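Local coordinates for protein tRNA (uracil(54)-C(5))-methyltransferase (Pyrococcus abyssi, PDB 2JJQ) that methylates the C5 carbon of uridine 54 in tRNA, using S-adenosyl-L-methionine as methyl donor and leaving 5-methyluridine, at residues N129-A134 with P158-T163. Numbering follows the deposited sequence.
Sequences NRIDLA and PVFGKT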
ATOM      1  N   ASN A 129       8.582   0.272  -1.048  1.00 13.73           N
ATOM      2  CA  ASN A 129       9.457   0.618   0.042  1.00 13.30           C
ATOM      3  C   ASN A 129       9.240  -0.228   1.304  1.00 13.50           C
ATOM      4  O   ASN A 129       9.851   0.070   2.345  1.00 14.46           O
ATOM      5  CB  ASN A 129       9.318   2.115   0.307  1.00 11.52           C
ATOM      6  CG  ASN A 129       7.919   2.479   0.846  1.00 10.95           C
ATOM      7  OD1 ASN A 129       7.274   1.634   1.474  1.00 11.93           O
ATOM      8  ND2 ASN A 129       7.424   3.687   0.524  1.00 12.93           N
ATOM      9  N   ARG A 130       8.416  -1.286   1.210  1.00 13.18           N
ATOM     10  CA  ARG A 130       8.252  -2.278   2.283  1.00 13.66           C
ATOM     11  C   ARG A 130       7.951  -3.657   1.673  1.00 15.35           C
ATOM     12  O   ARG A 130       7.107  -3.756   0.792  1.00 16.00           O
ATOM     13  CB  ARG A 130       7.135  -1.863   3.257  1.00 14.32           C
ATOM     14  CG  ARG A 130       6.936  -2.825   4.397  1.00 18.73           C
ATOM     15  CD  ARG A 130       5.614  -2.690   5.145  1.00 24.90           C
ATOM     16  NE  ARG A 130       5.536  -3.806   6.093  1.00 29.60           N
ATOM     17  CZ  ARG A 130       4.786  -3.859   7.181  1.00 34.22           C
ATOM     18  NH1 ARG A 130       3.962  -2.861   7.478  1.00 39.80           N
ATOM     19  NH2 ARG A 130       4.844  -4.930   7.973  1.00 34.67           N
ATOM     20  N   ILE A 131       8.623  -4.707   2.147  1.00 14.32           N
ATOM     21  CA  ILE A 131       8.207  -6.060   1.825  1.00 14.74           C
ATOM     22  C   ILE A 131       8.302  -6.898   3.092  1.00 15.07           C
ATOM     23  O   ILE A 131       9.142  -6.580   3.980  1.00 15.79           O
ATOM     24  CB  ILE A 131       9.047  -6.693   0.729  1.00 16.32           C
ATOM     25  CG1 ILE A 131      10.522  -6.745   1.105  1.00 14.62           C
ATOM     26  CG2 ILE A 131       8.812  -5.916  -0.605  1.00 19.62           C
ATOM     27  CD1 ILE A 131      11.316  -7.348  -0.052  1.00 23.14           C
ATOM     28  N   ASP A 132       7.410  -7.880   3.212  1.00 15.46           N
ATOM     29  CA  ASP A 132       7.336  -8.742   4.398  1.00 17.11           C
ATOM     30  C   ASP A 132       7.642 -10.142   3.880  1.00 19.04           C
ATOM     31  O   ASP A 132       6.867 -10.706   3.077  1.00 18.32           O
ATOM     32  CB  ASP A 132       5.934  -8.641   5.031  1.00 19.97           C
ATOM     33  CG  ASP A 132       5.599  -7.180   5.505  1.00 24.36           C
ATOM     34  OD1 ASP A 132       5.896  -6.182   4.795  1.00 30.40           O
ATOM     35  OD2 ASP A 132       5.013  -7.000   6.588  1.00 30.27           O
ATOM     36  N   LEU A 133       8.824 -10.646   4.212  1.00 16.78           N
ATOM     37  CA  LEU A 133       9.255 -11.954   3.748  1.00 16.46           C
ATOM     38  C   LEU A 133       9.109 -12.971   4.863  1.00 16.51           C
ATOM     39  O   LEU A 133       9.611 -12.775   5.982  1.00 16.44           O
ATOM     40  CB  LEU A 133      10.725 -11.888   3.315  1.00 15.36           C
ATOM     41  CG  LEU A 133      11.043 -10.935   2.155  1.00 20.38           C
ATOM     42  CD1 LEU A 133      12.527 -10.618   2.127  1.00 20.56           C
ATOM     43  CD2 LEU A 133      10.601 -11.580   0.860  1.00 23.56           C
ATOM     44  N   ALA A 134       8.371 -14.049   4.590  1.00 15.26           N
ATOM     45  CA  ALA A 134       8.296 -15.138   5.520  1.00 16.16           C
ATOM     46  C   ALA A 134       9.592 -15.964   5.497  1.00 17.10           C
ATOM     47  O   ALA A 134      10.187 -16.177   4.432  1.00 17.92           O
ATOM     48  CB  ALA A 134       7.032 -16.045   5.224  1.00 16.00           C
ATOM     49  N   PRO A 158      11.943  -7.932  -7.023  1.00 26.06           N
ATOM     50  CA  PRO A 158      12.230  -6.840  -7.965  1.00 25.27           C
ATOM     51  C   PRO A 158      11.377  -5.556  -7.751  1.00 23.05           C
ATOM     52  O   PRO A 158      11.862  -4.472  -8.009  1.00 22.04           O
ATOM     53  CB  PRO A 158      11.931  -7.484  -9.348  1.00 26.33           C
ATOM     54  CG  PRO A 158      11.991  -8.985  -9.074  1.00 28.24           C
ATOM     55  CD  PRO A 158      11.419  -9.137  -7.697  1.00 27.94           C
ATOM     56  N   VAL A 159      10.147  -5.673  -7.270  1.00 22.18           N
ATOM     57  CA  VAL A 159       9.364  -4.454  -6.987  1.00 22.52           C
ATOM     58  C   VAL A 159       9.961  -3.638  -5.808  1.00 21.10           C
ATOM     59  O   VAL A 159       9.864  -2.417  -5.807  1.00 20.77           O
ATOM     60  CB  VAL A 159       7.852  -4.686  -6.757  1.00 23.02           C
ATOM     61  CG1 VAL A 159       7.222  -5.391  -7.970  1.00 25.55           C
ATOM     62  CG2 VAL A 159       7.572  -5.491  -5.498  1.00 23.72           C
ATOM     63  N   PHE A 160      10.592  -4.321  -4.849  1.00 19.47           N
ATOM     64  CA  PHE A 160      11.325  -3.617  -3.792  1.00 20.04           C
ATOM     65  C   PHE A 160      12.695  -3.138  -4.280  1.00 20.40           C
ATOM     66  O   PHE A 160      13.103  -2.005  -4.033  1.00 20.54           O
ATOM     67  CB  PHE A 160      11.472  -4.530  -2.579  1.00 21.45           C
ATOM     68  CG  PHE A 160      12.063  -3.838  -1.383  1.00 19.93           C
ATOM     69  CD1 PHE A 160      11.225  -3.239  -0.442  1.00 19.96           C
ATOM     70  CD2 PHE A 160      13.453  -3.753  -1.216  1.00 21.44           C
ATOM     71  CE1 PHE A 160      11.738  -2.568   0.663  1.00 17.03           C
ATOM     72  CE2 PHE A 160      14.001  -3.099  -0.072  1.00 20.26           C
ATOM     73  CZ  PHE A 160      13.114  -2.468   0.839  1.00 16.71           C
ATOM     74  N   GLY A 161      13.424  -4.026  -4.971  1.00 19.99           N
ATOM     75  CA  GLY A 161      14.678  -3.665  -5.590  1.00 19.45           C
ATOM     76  C   GLY A 161      15.838  -4.453  -4.994  1.00 19.40           C
ATOM     77  O   GLY A 161      15.651  -5.353  -4.135  1.00 18.09           O
ATOM     78  N   LYS A 162      17.032  -4.076  -5.429  1.00 20.08           N
ATOM     79  CA  LYS A 162      18.253  -4.837  -5.129  1.00 21.12           C
ATOM     80  C   LYS A 162      18.576  -4.983  -3.663  1.00 20.48           C
ATOM     81  O   LYS A 162      19.267  -5.904  -3.304  1.00 20.74           O
ATOM     82  CB  LYS A 162      19.472  -4.195  -5.783  1.00 22.57           C
ATOM     83  CG  LYS A 162      19.565  -2.706  -5.581  1.00 27.34           C
ATOM     84  CD  LYS A 162      21.019  -2.220  -5.743  1.00 36.30           C
ATOM     85  CE  LYS A 162      21.106  -0.700  -5.825  1.00 40.85           C
ATOM     86  NZ  LYS A 162      22.514  -0.255  -6.081  1.00 44.15           N
ATOM     87  N   THR A 163      18.137  -4.042  -2.829  1.00 19.46           N
ATOM     88  CA  THR A 163      18.345  -4.198  -1.382  1.00 19.97           C
ATOM     89  C   THR A 163      17.806  -5.519  -0.918  1.00 19.46           C
ATOM     90  O   THR A 163      18.311  -6.060   0.047  1.00 19.27           O
ATOM     91  CB  THR A 163      17.687  -3.037  -0.596  1.00 19.87           C
ATOM     92  OG1 THR A 163      18.290  -1.828  -1.036  1.00 18.60           O
ATOM     93  CG2 THR A 163      17.881  -3.155   0.906  1.00 18.36           C
TER
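F160 reaches across from the 158-163 segment to I131 and to the backbone at the start of the 130-136 strand, and this one aromatic side chain carries nearly the whole contact. The tight part lies along its root: I131 CG2 sits 3.6 Å from F160 CB and equally near F160 CD1, while I131 CD1 packs 3.8 Å from F160 CG, so both branches of the isoleucine touch the base of the ring. I131 has CG1 in the crowded position between its backbone N and carbonyl carbon (chi1 59°), which leaves CG2 beside the backbone N, and the two side chains cross obliquely. Farther out, F160 CE1 lies 3.5 Å from N129 C, and the amide nitrogen R130 N comes to the ring edge near its plane, 3.6 Å from F160 CE1. With CG anti to the backbone N (chi1 -173°), the phenyl is carried off its own turn and onto the strand.

In fold terms, an outermost strand of the five-stranded mixed sheet, paired with strand 192-199, is joined here to the turn leading into helix 162-178. That turn follows C157, probably a cluster ligand, whose side chain touches I131, and K201 makes a cation-pi interaction with F160.

The other side of the strand is polar and more open to solvent. R130 and D132, two residues apart on the strand and both partly exposed, form a salt bridge there: R130 NE donates to the syn lone pair of D132 OD1 at 2.7 Å, with that oxygen 32° out of the R130 guanidinium plane, and S241 binds D132 OD2. N129, by contrast, is buried: its side chain starts away from F160, and ND2 is hydrogen-bonded to Q272 O and S275 OG.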